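Local atomic coordinates of xyloglucan-specific endo-beta-1,4-glucanase (Uncultured bacterium, PDB entry 4W87), a protein that probably hydrolyses internal beta-1,4-glucosidic bonds in the backbone of xyloglucan. Residues N148-A153 against I194-G199; L222-P227 against V267-T272. The protein carries 1 engineered substitution. All coordinates share one frame; numbering follows the deposited sequence.

Contact 1: residues N148-A153 against I194-G199. With XYS (alpha-D-xylopyranose), chain C; BGC (beta-D-glucopyranose), chain B.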
loop_
_atom_site.group_PDB
_atom_site.type_symbol
_atom_site.label_atom_id
_atom_site.label_comp_id
_atom_site.label_asym_id
_atom_site.label_seq_id
_atom_site.Cartn_x
_atom_site.Cartn_y
_atom_site.Cartn_z
ATOM N N ASN A 148 -1.853 -4.414 -5.410
ATOM C CA ASN A 148 -0.614 -4.416 -4.655
ATOM C C ASN A 148 0.495 -5.229 -5.309
ATOM O O ASN A 148 0.386 -6.425 -5.496
ATOM C CB ASN A 148 -0.825 -4.987 -3.292
ATOM C CG ASN A 148 0.443 -4.944 -2.482
ATOM O OD1 ASN A 148 0.831 -3.901 -1.993
ATOM N ND2 ASN A 148 1.115 -6.063 -2.395
ATOM N N GLU A 149 1.547 -4.533 -5.697
ATOM C CA GLU A 149 2.679 -5.129 -6.352
ATOM C C GLU A 149 2.309 -6.138 -7.444
ATOM O O GLU A 149 2.771 -7.271 -7.439
ATOM C CB GLU A 149 3.637 -5.733 -5.309
ATOM C CG GLU A 149 4.069 -4.721 -4.271
ATOM C CD GLU A 149 4.981 -5.311 -3.196
ATOM O OE1 GLU A 149 5.175 -6.570 -3.153
ATOM O OE2 GLU A 149 5.509 -4.507 -2.394
ATOM N N PRO A 150 1.516 -5.688 -8.425
ATOM C CA PRO A 150 1.059 -6.621 -9.449
ATOM C C PRO A 150 2.217 -6.996 -10.306
ATOM O O PRO A 150 2.917 -6.099 -10.768
ATOM C CB PRO A 150 0.021 -5.784 -10.275
ATOM C CG PRO A 150 0.482 -4.377 -10.109
ATOM C CD PRO A 150 1.069 -4.294 -8.694
ATOM N N ARG A 151 2.400 -8.301 -10.506
ATOM C CA ARG A 151 3.589 -8.860 -11.080
ATOM C C ARG A 151 3.408 -10.350 -11.410
ATOM O O ARG A 151 2.332 -10.970 -11.190
ATOM C CB ARG A 151 4.777 -8.691 -10.078
ATOM C CG ARG A 151 4.605 -9.537 -8.800
ATOM C CD ARG A 151 5.518 -9.142 -7.628
ATOM N NE ARG A 151 5.483 -10.162 -6.547
ATOM C CZ ARG A 151 4.531 -10.273 -5.635
ATOM N NH1 ARG A 151 3.510 -9.427 -5.599
ATOM N NH2 ARG A 151 4.605 -11.205 -4.701
ATOM N N MET A 152 4.479 -10.936 -11.956
ATOM C CA MET A 152 4.498 -12.343 -12.256
ATOM C C MET A 152 5.481 -12.938 -11.298
ATOM O O MET A 152 6.732 -12.874 -11.490
ATOM C CB MET A 152 4.914 -12.597 -13.691
ATOM C CG MET A 152 4.935 -14.069 -14.053
ATOM S SD MET A 152 3.388 -14.985 -13.845
ATOM C CE MET A 152 2.440 -14.477 -15.294
ATOM N N ALA A 153 4.908 -13.488 -10.232
ATOM C CA ALA A 153 5.725 -14.018 -9.169
ATOM C C ALA A 153 6.617 -15.117 -9.746
ATOM O O ALA A 153 6.155 -15.949 -10.519
ATOM C CB ALA A 153 4.875 -14.554 -8.043
ATOM N N ILE A 194 -5.822 5.107 -6.462
ATOM C CA ILE A 194 -4.378 5.007 -6.413
ATOM C C ILE A 194 -3.952 3.879 -7.274
ATOM O O ILE A 194 -4.222 2.719 -6.965
ATOM C CB ILE A 194 -3.888 4.784 -4.965
ATOM C CG1 ILE A 194 -4.515 5.886 -4.066
ATOM C CG2 ILE A 194 -2.343 4.838 -4.928
ATOM C CD1 ILE A 194 -4.181 5.870 -2.572
ATOM N N ILE A 195 -3.370 4.219 -8.430
ATOM C CA ILE A 195 -2.852 3.231 -9.358
ATOM C C ILE A 195 -1.384 2.882 -8.984
ATOM O O ILE A 195 -0.819 3.457 -8.056
ATOM C CB ILE A 195 -2.936 3.673 -10.862
ATOM C CG1 ILE A 195 -2.208 4.970 -11.136
ATOM C CG2 ILE A 195 -4.386 3.796 -11.327
ATOM C CD1 ILE A 195 -2.010 5.206 -12.625
ATOM N N CYS A 196 -0.799 1.929 -9.681
ATOM C CA CYS A 196 0.562 1.558 -9.371
ATOM C C CYS A 196 1.362 1.170 -10.590
ATOM O O CYS A 196 0.790 0.908 -11.624
ATOM C CB CYS A 196 0.552 0.391 -8.395
ATOM S SG CYS A 196 -0.105 -1.107 -9.104
ATOM N N THR A 197 2.680 1.094 -10.445
ATOM C CA THR A 197 3.562 0.559 -11.473
ATOM C C THR A 197 3.631 -0.924 -11.304
ATOM O O THR A 197 3.143 -1.474 -10.310
ATOM C CB THR A 197 4.966 1.083 -11.306
ATOM O OG1 THR A 197 5.404 0.895 -9.946
ATOM C CG2 THR A 197 5.024 2.562 -11.644
ATOM N N TYR A 198 4.265 -1.588 -12.263
ATOM C CA TYR A 198 4.537 -2.991 -12.139
ATOM C C TYR A 198 5.305 -3.232 -10.808
ATOM O O TYR A 198 6.190 -2.469 -10.397
ATOM C CB TYR A 198 5.260 -3.495 -13.392
ATOM C CG TYR A 198 5.529 -4.952 -13.383
ATOM C CD1 TYR A 198 6.509 -5.492 -12.543
ATOM C CD2 TYR A 198 4.777 -5.822 -14.145
ATOM C CE1 TYR A 198 6.761 -6.841 -12.527
ATOM C CE2 TYR A 198 5.011 -7.174 -14.120
ATOM C CZ TYR A 198 6.000 -7.681 -13.311
ATOM O OH TYR A 198 6.219 -9.068 -13.269
ATOM N N GLY A 199 4.867 -4.200 -10.047
ATOM C CA GLY A 199 5.483 -4.411 -8.706
ATOM C C GLY A 199 5.550 -3.254 -7.742
ATOM O O GLY A 199 6.185 -3.363 -6.711
HETATM C C1 XYS C . 8.889 -3.356 -4.112
HETATM C C2 XYS C . 9.283 -3.345 -5.622
HETATM C C3 XYS C . 10.789 -3.553 -5.742
HETATM C C4 XYS C . 11.584 -2.519 -4.920
HETATM C C5 XYS C . 11.120 -2.444 -3.474
HETATM O O2 XYS C . 8.697 -4.319 -6.548
HETATM O O3 XYS C . 11.066 -3.570 -7.147
HETATM O O4 XYS C . 12.956 -2.863 -4.822
HETATM O O5 XYS C . 9.689 -2.365 -3.440
HETATM C C2 BGC B . 11.001 -8.811 -1.355
HETATM C C3 BGC B . 9.519 -8.647 -1.027
HETATM C C4 BGC B . 9.117 -7.159 -1.002
HETATM C C5 BGC B . 9.731 -6.354 -2.157
HETATM C C6 BGC B . 9.296 -4.881 -2.151
HETATM C C1 BGC B . 11.477 -7.857 -2.448
HETATM O O2 BGC B . 11.350 -10.155 -1.775
HETATM O O3 BGC B . 9.274 -9.263 0.247
HETATM O O4 BGC B . 7.686 -7.015 -1.015
HETATM O O5 BGC B . 11.162 -6.493 -2.124
HETATM O O6 BGC B . 8.969 -4.688 -3.528
#
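Pro150 and Cys196 meet where two loops leave adjacent strands of a (beta/alpha)8 TIM barrel, 142-145 and 193-196, and the Asn148-Glu149-Pro150 sequence matches the family 5 motif whose glutamate serves as acid/base in relatives. Packing is closest on the buried side. Cys196 SG lies 3.4 Å from Pro150 CD and lines the proline ring. Next to it, Gly199 N donates to Pro150 O over 2.8 Å in a nearly straight bond (170°), approaching from above the carbonyl plane. The same oxygen sits 3.8 Å above the middle of the Tyr198 ring, and this one carbonyl thus touches both Gly199 and Tyr198. With Tyr198 CG anti to the backbone N (chi1 -177°), the phenol runs past Arg151, whose CA is oblique to the ring, to its hydroxyl, which accepts from Met152 N at 2.9 Å; Glu166 is the stronger outside partner of that hydroxyl. At Met152, which is partly exposed, the contact thins. The other margin faces sugar. Glu149 OE1 takes only a weak, 3.3 Å bond from BGC O4, while His223 is the outside partner of its OE2. Gly199 has a positive phi (54°), and a beta carbon there would crowd the xylose hydroxyl. That hydroxyl, XYS O2, donates to Gly199 O at 2.7 Å.

Contact 2: residues L222-P227 against V267-T272; sequences LHTYTP and VVITET. With XYS (alpha-D-xylopyranose), chain C.
Leu222 and Ile269 pair in parallel with their CA atoms 4.8 Å apart, the touching backbones diverge by 26°, and Leu222 N donates to Val268 O at 3.0 Å. Further on, Thr224 N donates to Glu271 O at 3.3 Å and Thr272 OG1 to Thr224 O in the carbonyl plane, and side chains carry the rest at the C-terminal mouth of the barrel. Glu271, with CG anti to its carbonyl carbon (chi1 -62°) and an extended chain, lays its carboxylate over the rim of the His223 imidazole. The two planes are 18° apart, Glu271 CD stands 3.2 Å above the ring, and Glu271 CB makes a CH-pi contact with the same ring. At the imidazole edge, His223 NE2 donates in plane to Thr270 OG1 at 2.9 Å; ND1 turns to Glu149, and Thr270 OG1 also bonds to Glu145. Tyr225 OH donates to Glu271 OE1 at 2.7 Å, on the anti side and tilted out of the carboxylate plane, while Thr272 CA lies 3.9 Å from the centroid of the tyrosine ring, over its face. A phenylalanine in place of Tyr225 would probably leave Glu271 OE1 without its phenolic donor and the carboxylate freer to turn, although Arg59 pairs with OE2. Leu222 and Val267 pack against helix 246-261, Ile269 and Thr272 rest on helix 280-295, and strand 300-305 extends the sheet beyond 267-272.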
loop_
_atom_site.group_PDB
_atom_site.type_symbol
_atom_site.label_atom_id
_atom_site.label_comp_id
_atom_site.label_asym_id
_atom_site.label_seq_id
_atom_site.Cartn_x
_atom_site.Cartn_y
_atom_site.Cartn_z
ATOM N N LEU A 222 3.796 3.915 -5.100
ATOM C CA LEU A 222 5.066 3.207 -5.148
ATOM C C LEU A 222 5.411 2.628 -3.787
ATOM O O LEU A 222 4.990 3.188 -2.761
ATOM C CB LEU A 222 6.111 4.246 -5.486
ATOM C CG LEU A 222 5.916 4.888 -6.887
ATOM C CD1 LEU A 222 6.898 6.007 -6.975
ATOM C CD2 LEU A 222 6.095 3.940 -8.045
ATOM N N HIS A 223 6.186 1.544 -3.790
ATOM C CA HIS A 223 6.865 1.011 -2.596
ATOM C C HIS A 223 8.380 1.118 -2.680
ATOM O O HIS A 223 9.013 0.636 -3.619
ATOM C CB HIS A 223 6.556 -0.462 -2.411
ATOM C CG HIS A 223 5.109 -0.732 -2.190
ATOM N ND1 HIS A 223 4.573 -2.012 -2.209
ATOM C CD2 HIS A 223 4.077 0.115 -1.962
ATOM C CE1 HIS A 223 3.268 -1.934 -2.007
ATOM N NE2 HIS A 223 2.942 -0.654 -1.850
ATOM N N THR A 224 8.975 1.673 -1.645
ATOM C CA THR A 224 10.375 1.948 -1.661
ATOM C C THR A 224 10.915 1.610 -0.315
ATOM O O THR A 224 10.696 2.334 0.684
ATOM C CB THR A 224 10.550 3.434 -1.842
ATOM O OG1 THR A 224 9.600 4.045 -0.979
ATOM C CG2 THR A 224 10.241 3.833 -3.266
ATOM N N TYR A 225 11.611 0.513 -0.242
ATOM C CA TYR A 225 12.124 0.164 1.055
ATOM C C TYR A 225 13.634 0.388 0.894
ATOM O O TYR A 225 14.429 -0.543 0.896
ATOM C CB TYR A 225 11.778 -1.274 1.349
ATOM C CG TYR A 225 10.356 -1.600 1.745
ATOM C CD1 TYR A 225 9.343 -1.823 0.792
ATOM C CD2 TYR A 225 10.045 -1.836 3.080
ATOM C CE1 TYR A 225 8.066 -2.241 1.190
ATOM C CE2 TYR A 225 8.793 -2.267 3.457
ATOM C CZ TYR A 225 7.805 -2.465 2.508
ATOM O OH TYR A 225 6.546 -2.862 2.969
ATOM N N THR A 226 13.993 1.647 0.697
ATOM C CA THR A 226 15.246 2.008 0.085
ATOM C C THR A 226 16.222 2.532 1.101
ATOM O O THR A 226 15.901 3.447 1.860
ATOM C CB THR A 226 14.986 3.088 -0.953
ATOM O OG1 THR A 226 13.958 2.619 -1.822
ATOM C CG2 THR A 226 16.285 3.426 -1.753
ATOM N N PRO A 227 17.424 1.953 1.150
ATOM C CA PRO A 227 17.914 0.851 0.316
ATOM C C PRO A 227 17.511 -0.499 0.806
ATOM O O PRO A 227 17.425 -0.742 2.005
ATOM C CB PRO A 227 19.442 0.987 0.381
ATOM C CG PRO A 227 19.738 1.924 1.513
ATOM C CD PRO A 227 18.473 2.524 2.027
ATOM N N VAL A 267 1.774 11.538 -5.885
ATOM C CA VAL A 267 2.460 10.290 -5.606
ATOM C C VAL A 267 2.331 9.965 -4.136
ATOM O O VAL A 267 2.420 10.831 -3.283
ATOM C CB VAL A 267 3.957 10.429 -5.834
ATOM C CG1 VAL A 267 4.637 9.068 -5.717
ATOM C CG2 VAL A 267 4.243 11.087 -7.182
ATOM N N VAL A 268 2.140 8.692 -3.851
ATOM C CA VAL A 268 2.139 8.189 -2.509
ATOM C C VAL A 268 2.969 6.918 -2.433
ATOM O O VAL A 268 2.840 6.034 -3.271
ATOM C CB VAL A 268 0.748 7.796 -2.076
ATOM C CG1 VAL A 268 0.752 7.541 -0.579
ATOM C CG2 VAL A 268 -0.220 8.903 -2.424
ATOM N N ILE A 269 3.772 6.846 -1.387
ATOM C CA ILE A 269 4.519 5.667 -1.039
ATOM C C ILE A 269 3.679 4.846 -0.093
ATOM O O ILE A 269 3.647 5.137 1.094
ATOM C CB ILE A 269 5.780 6.051 -0.299
ATOM C CG1 ILE A 269 6.588 7.087 -1.095
ATOM C CG2 ILE A 269 6.570 4.834 0.062
ATOM C CD1 ILE A 269 6.743 6.825 -2.585
ATOM N N THR A 270 2.967 3.846 -0.624
ATOM C CA THR A 270 1.992 3.153 0.176
ATOM C C THR A 270 2.577 2.039 1.031
ATOM O O THR A 270 1.852 1.404 1.844
ATOM C CB THR A 270 0.816 2.639 -0.667
ATOM O OG1 THR A 270 1.282 1.775 -1.674
ATOM C CG2 THR A 270 0.075 3.806 -1.299
ATOM N N GLU A 271 3.875 1.796 0.861
ATOM C CA GLU A 271 4.650 1.010 1.822
ATOM C C GLU A 271 6.116 1.443 1.846
ATOM O O GLU A 271 6.775 1.606 0.801
ATOM C CB GLU A 271 4.635 -0.493 1.518
ATOM C CG GLU A 271 3.302 -1.201 1.554
ATOM C CD GLU A 271 3.427 -2.669 1.186
ATOM O OE1 GLU A 271 4.560 -3.201 1.208
ATOM O OE2 GLU A 271 2.397 -3.322 0.904
ATOM N N THR A 272 6.637 1.488 3.055
ATOM C CA THR A 272 8.089 1.549 3.262
ATOM C C THR A 272 8.308 1.129 4.726
ATOM O O THR A 272 7.348 0.836 5.451
ATOM C CB THR A 272 8.732 2.936 2.900
ATOM O OG1 THR A 272 10.158 2.889 3.067
ATOM C CG2 THR A 272 8.213 4.072 3.788
HETATM C C1 XYS C . 8.889 -3.356 -4.112
HETATM C C2 XYS C . 9.283 -3.345 -5.622
HETATM C C3 XYS C . 10.789 -3.553 -5.742
HETATM C C4 XYS C . 11.584 -2.519 -4.920
HETATM C C5 XYS C . 11.120 -2.444 -3.474
HETATM O O2 XYS C . 8.697 -4.319 -6.548
HETATM O O3 XYS C . 11.066 -3.570 -7.147
HETATM O O4 XYS C . 12.956 -2.863 -4.822
HETATM O O5 XYS C . 9.689 -2.365 -3.440
#

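From the N terminus, contact 1 comes first: 148-153 follows strand 142-145, and the chain returns through helix 164-182 to 194-199, closing a span of 40 residues. After helix 204-208, contact 2 opens at 222-227 and closes 39 residues later, past helix 246-261, at 267-272. The two are in series, neither nested nor crossing. Strands 193-196 and 218-223 are neighbours in the barrel, and the contacts touch where Glu149 OE2 and His223 ND1, 2.7 Å apart, probably form a hydrogen bond. Glu149 lies after strand 142-145 and Glu271 on strand 267-272, the latter consistent with the nucleophile of family 5 relatives; both contacts also reach the bound xylose.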